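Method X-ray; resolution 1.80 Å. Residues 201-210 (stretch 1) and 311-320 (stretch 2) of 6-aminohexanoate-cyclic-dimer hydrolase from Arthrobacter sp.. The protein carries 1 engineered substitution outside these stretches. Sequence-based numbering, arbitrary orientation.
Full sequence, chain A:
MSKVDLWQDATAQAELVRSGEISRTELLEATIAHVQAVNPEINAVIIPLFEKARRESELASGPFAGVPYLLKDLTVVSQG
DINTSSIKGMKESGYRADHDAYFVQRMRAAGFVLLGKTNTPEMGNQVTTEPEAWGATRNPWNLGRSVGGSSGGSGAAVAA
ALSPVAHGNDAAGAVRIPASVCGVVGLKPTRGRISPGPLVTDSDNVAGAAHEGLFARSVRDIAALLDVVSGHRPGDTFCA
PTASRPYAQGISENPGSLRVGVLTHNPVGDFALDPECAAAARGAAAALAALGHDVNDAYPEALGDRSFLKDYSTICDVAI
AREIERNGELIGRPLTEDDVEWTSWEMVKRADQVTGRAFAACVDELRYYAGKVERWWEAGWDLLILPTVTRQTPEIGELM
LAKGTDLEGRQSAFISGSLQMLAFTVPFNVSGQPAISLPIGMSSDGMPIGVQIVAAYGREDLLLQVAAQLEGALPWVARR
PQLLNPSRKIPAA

Stretch 1 (201-210) TDSDNVAGAA
Stretch 2 (311-320) DYSTICDVAI

Packing of residues 201-210 against the helix 311-320 in 6-aminohexanoate-cyclic-dimer hydrolase. Stretch 2 is helical throughout, with phi/psi near -63/-41, and belongs to a longer helix that extends beyond it in both directions. Stretch 1 opens with extended Thr201 (-116/165) and then takes positive phi from Asp202 through Gly208: 61/29, 63/70, 59/46, 51/53, 55/51, 55/32 and 94/-7. Positive phi with positive psi gives a left-handed, weakly bonded helical turn at about 202-207, held by Asn205 N to Thr201 O (2.8 Å), Val206 N to Asp202 O (2.8 Å), Ala207 N to Ser203 O (3.1 Å) and Gly208 N to Asp204 O (3.0 Å). Ala209 (-73/-30) and Ala210 (-84/119) return to negative phi. The two helix axes approach to 8.8 Å and run nearly antiparallel, at 162°, so the start of stretch 1 lies near the end of stretch 2; the CA atoms of Asp202 and Ala319, 4.9 Å apart, set the register. The contact buries 351 Å², both sides summed, and no direct hydrogen bond crosses it.

Asp311 makes no contact. Tyr312 (chi1 t, chi2 52°) starts sideways, but its ring reaches stretch 1 at an oblique angle. Tyr312 CE1 lies 3.5 Å from Val206 CG1 and 3.4 Å from Ala209 CB, so the ring meets two small apolar side chains; its OH, also 3.4 Å from Ala209 CB, is hydrogen-bonded elsewhere in the structure. Ser313 and Thr314 are out of reach. Ile315 (chi1 m, chi2 t) points toward stretch 1, placing its CG2 4.1 Å from Val206 CG1 and, more loosely, 4.5 Å from Ala207 CB. Cys316 (chi1 m) points away, yet its SG remains 4.1 Å from Val206 CG1. Val206 (chi1 t) thus brings one methyl, CG1, against Tyr312, Ile315 and Cys316, all by apolar contact.

Asp317 takes no part. At Val318 (chi1 t), CB points sideways and CG1 lies 4.3 Å from Ser203 OG. Ala319 points toward stretch 1, and its CB meets the backbone of the turn, 3.5 Å from Asp202 O, the same carbonyl that accepts the bond from Val206 N; its CA is 3.7 Å from Ser203 OG. Ser203 (chi1 m) points toward the helix. Water 1 joins the two sides, donating to Ala319 O at 2.6 Å and hydrogen-bonding to Ser203 OG at 3.0 Å; this bridge is polar, whereas the packing around Val206 is apolar. Ile320 (chi1 m, chi2 m) points away and adds little.

Within stretch 1, Thr201 (chi1 p) donates from OG1 to Asp202 OD2 at 3.0 Å, with Asp202 at chi1 m. Asn205 (chi1 m) points away from the helix, and Asp204 (chi1 t) is out of reach. At Gly208, the backbone angles would jam a CB against the carbonyl O of Ala207, which by itself calls for glycine.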

# COMPACT_ATOMS: atom_id res chain seq x y z
N THR A 201 -5.52 14.77 6.70
CA THR A 201 -6.52 14.44 5.69
C THR A 201 -7.35 13.21 6.02
O THR A 201 -7.02 12.43 6.92
CB THR A 201 -5.84 14.20 4.32
OG1 THR A 201 -4.97 13.06 4.40
CG2 THR A 201 -5.02 15.41 3.92
N ASP A 202 -8.45 13.07 5.29
CA ASP A 202 -9.36 11.93 5.43
C ASP A 202 -10.01 11.75 6.79
O ASP A 202 -10.34 10.63 7.17
CB ASP A 202 -8.61 10.65 5.05
CG ASP A 202 -7.94 10.75 3.69
OD1 ASP A 202 -8.66 10.88 2.68
OD2 ASP A 202 -6.69 10.71 3.64
N SER A 203 -10.20 12.85 7.52
CA SER A 203 -10.81 12.80 8.85
C SER A 203 -9.94 11.98 9.80
O SER A 203 -10.28 10.87 10.22
CB SER A 203 -12.22 12.22 8.77
OG SER A 203 -13.08 13.10 8.06
N ASP A 204 -8.79 12.56 10.14
CA ASP A 204 -7.82 11.94 11.02
C ASP A 204 -7.38 10.61 10.41
O ASP A 204 -7.32 9.58 11.09
CB ASP A 204 -8.43 11.75 12.41
CG ASP A 204 -7.38 11.72 13.50
OD1 ASP A 204 -6.22 12.09 13.22
OD2 ASP A 204 -7.71 11.33 14.64
N ASN A 205 -7.08 10.64 9.11
CA ASN A 205 -6.65 9.45 8.38
C ASN A 205 -7.59 8.28 8.59
O ASN A 205 -7.17 7.17 8.95
CB ASN A 205 -5.22 9.07 8.78
CG ASN A 205 -4.21 10.14 8.43
OD1 ASN A 205 -3.80 10.93 9.28
ND2 ASN A 205 -3.83 10.20 7.17
N VAL A 206 -8.87 8.54 8.34
CA VAL A 206 -9.93 7.56 8.48
C VAL A 206 -9.91 6.97 9.89
O VAL A 206 -9.90 5.75 10.07
CB VAL A 206 -9.82 6.43 7.43
CG1 VAL A 206 -11.14 5.67 7.34
CG2 VAL A 206 -9.46 7.01 6.06
N ALA A 207 -9.89 7.86 10.88
CA ALA A 207 -9.87 7.47 12.29
C ALA A 207 -8.72 6.54 12.62
O ALA A 207 -8.83 5.68 13.50
CB ALA A 207 -11.20 6.82 12.66
N GLY A 208 -7.61 6.71 11.91
CA GLY A 208 -6.44 5.88 12.15
C GLY A 208 -6.30 4.64 11.28
O GLY A 208 -5.27 3.96 11.33
N ALA A 209 -7.33 4.33 10.49
CA ALA A 209 -7.28 3.16 9.62
C ALA A 209 -6.34 3.34 8.44
O ALA A 209 -5.76 2.36 7.95
CB ALA A 209 -8.68 2.80 9.13
N ALA A 210 -6.18 4.58 7.97
CA ALA A 210 -5.29 4.85 6.83
C ALA A 210 -3.84 5.02 7.28
O ALA A 210 -3.52 5.90 8.08
CB ALA A 210 -5.76 6.11 6.10
N ASP A 311 -19.59 -0.28 10.14
CA ASP A 311 -19.20 0.91 10.88
C ASP A 311 -18.08 1.64 10.17
O ASP A 311 -18.05 2.87 10.13
CB ASP A 311 -18.73 0.53 12.29
CG ASP A 311 -19.81 -0.16 13.09
OD1 ASP A 311 -20.85 0.47 13.37
OD2 ASP A 311 -19.61 -1.35 13.44
N TYR A 312 -17.15 0.88 9.60
CA TYR A 312 -16.03 1.47 8.88
C TYR A 312 -16.53 2.22 7.65
O TYR A 312 -16.05 3.30 7.32
CB TYR A 312 -15.05 0.36 8.48
CG TYR A 312 -13.77 0.86 7.87
CD1 TYR A 312 -12.99 1.81 8.52
CD2 TYR A 312 -13.31 0.35 6.65
CE1 TYR A 312 -11.79 2.26 7.97
CE2 TYR A 312 -12.11 0.79 6.10
CZ TYR A 312 -11.36 1.74 6.75
OH TYR A 312 -10.18 2.18 6.19
N SER A 313 -17.52 1.64 6.97
CA SER A 313 -18.09 2.24 5.77
C SER A 313 -18.69 3.61 6.08
O SER A 313 -18.55 4.54 5.30
CB SER A 313 -19.18 1.32 5.19
OG SER A 313 -19.61 1.79 3.92
N THR A 314 -19.37 3.71 7.22
CA THR A 314 -19.99 4.97 7.62
C THR A 314 -18.92 6.04 7.82
O THR A 314 -19.09 7.19 7.41
CB THR A 314 -20.80 4.79 8.91
OG1 THR A 314 -21.87 3.87 8.66
CG2 THR A 314 -21.37 6.13 9.39
N ILE A 315 -17.81 5.66 8.45
CA ILE A 315 -16.73 6.60 8.67
C ILE A 315 -16.16 7.01 7.32
O ILE A 315 -15.83 8.18 7.10
CB ILE A 315 -15.62 5.96 9.53
CG1 ILE A 315 -16.16 5.73 10.95
CG2 ILE A 315 -14.39 6.86 9.55
CD1 ILE A 315 -15.22 4.94 11.84
N CYS A 316 -16.05 6.05 6.40
CA CYS A 316 -15.53 6.32 5.07
C CYS A 316 -16.43 7.30 4.30
O CYS A 316 -15.93 8.14 3.55
CB CYS A 316 -15.37 5.02 4.28
SG CYS A 316 -13.91 4.05 4.76
N ASP A 317 -17.75 7.20 4.49
CA ASP A 317 -18.66 8.11 3.81
C ASP A 317 -18.34 9.54 4.21
O ASP A 317 -18.25 10.43 3.37
CB ASP A 317 -20.12 7.82 4.17
CG ASP A 317 -20.64 6.53 3.55
OD1 ASP A 317 -20.08 6.10 2.52
OD2 ASP A 317 -21.62 5.97 4.09
N VAL A 318 -18.16 9.75 5.51
CA VAL A 318 -17.84 11.06 6.06
C VAL A 318 -16.48 11.56 5.58
O VAL A 318 -16.33 12.73 5.23
CB VAL A 318 -17.87 11.03 7.61
CG1 VAL A 318 -17.31 12.33 8.20
CG2 VAL A 318 -19.29 10.80 8.08
N ALA A 319 -15.49 10.67 5.55
CA ALA A 319 -14.14 11.03 5.13
C ALA A 319 -14.07 11.50 3.68
O ALA A 319 -13.44 12.50 3.38
CB ALA A 319 -13.19 9.85 5.35
N ILE A 320 -14.71 10.76 2.77
CA ILE A 320 -14.69 11.15 1.37
C ILE A 320 -15.47 12.45 1.19
O ILE A 320 -15.04 13.35 0.46
CB ILE A 320 -15.31 10.06 0.46
CG1 ILE A 320 -14.42 8.81 0.49
CG2 ILE A 320 -15.43 10.58 -0.97
CD1 ILE A 320 -13.01 9.06 -0.01
O HOH W 1 -11.98 13.49 5.33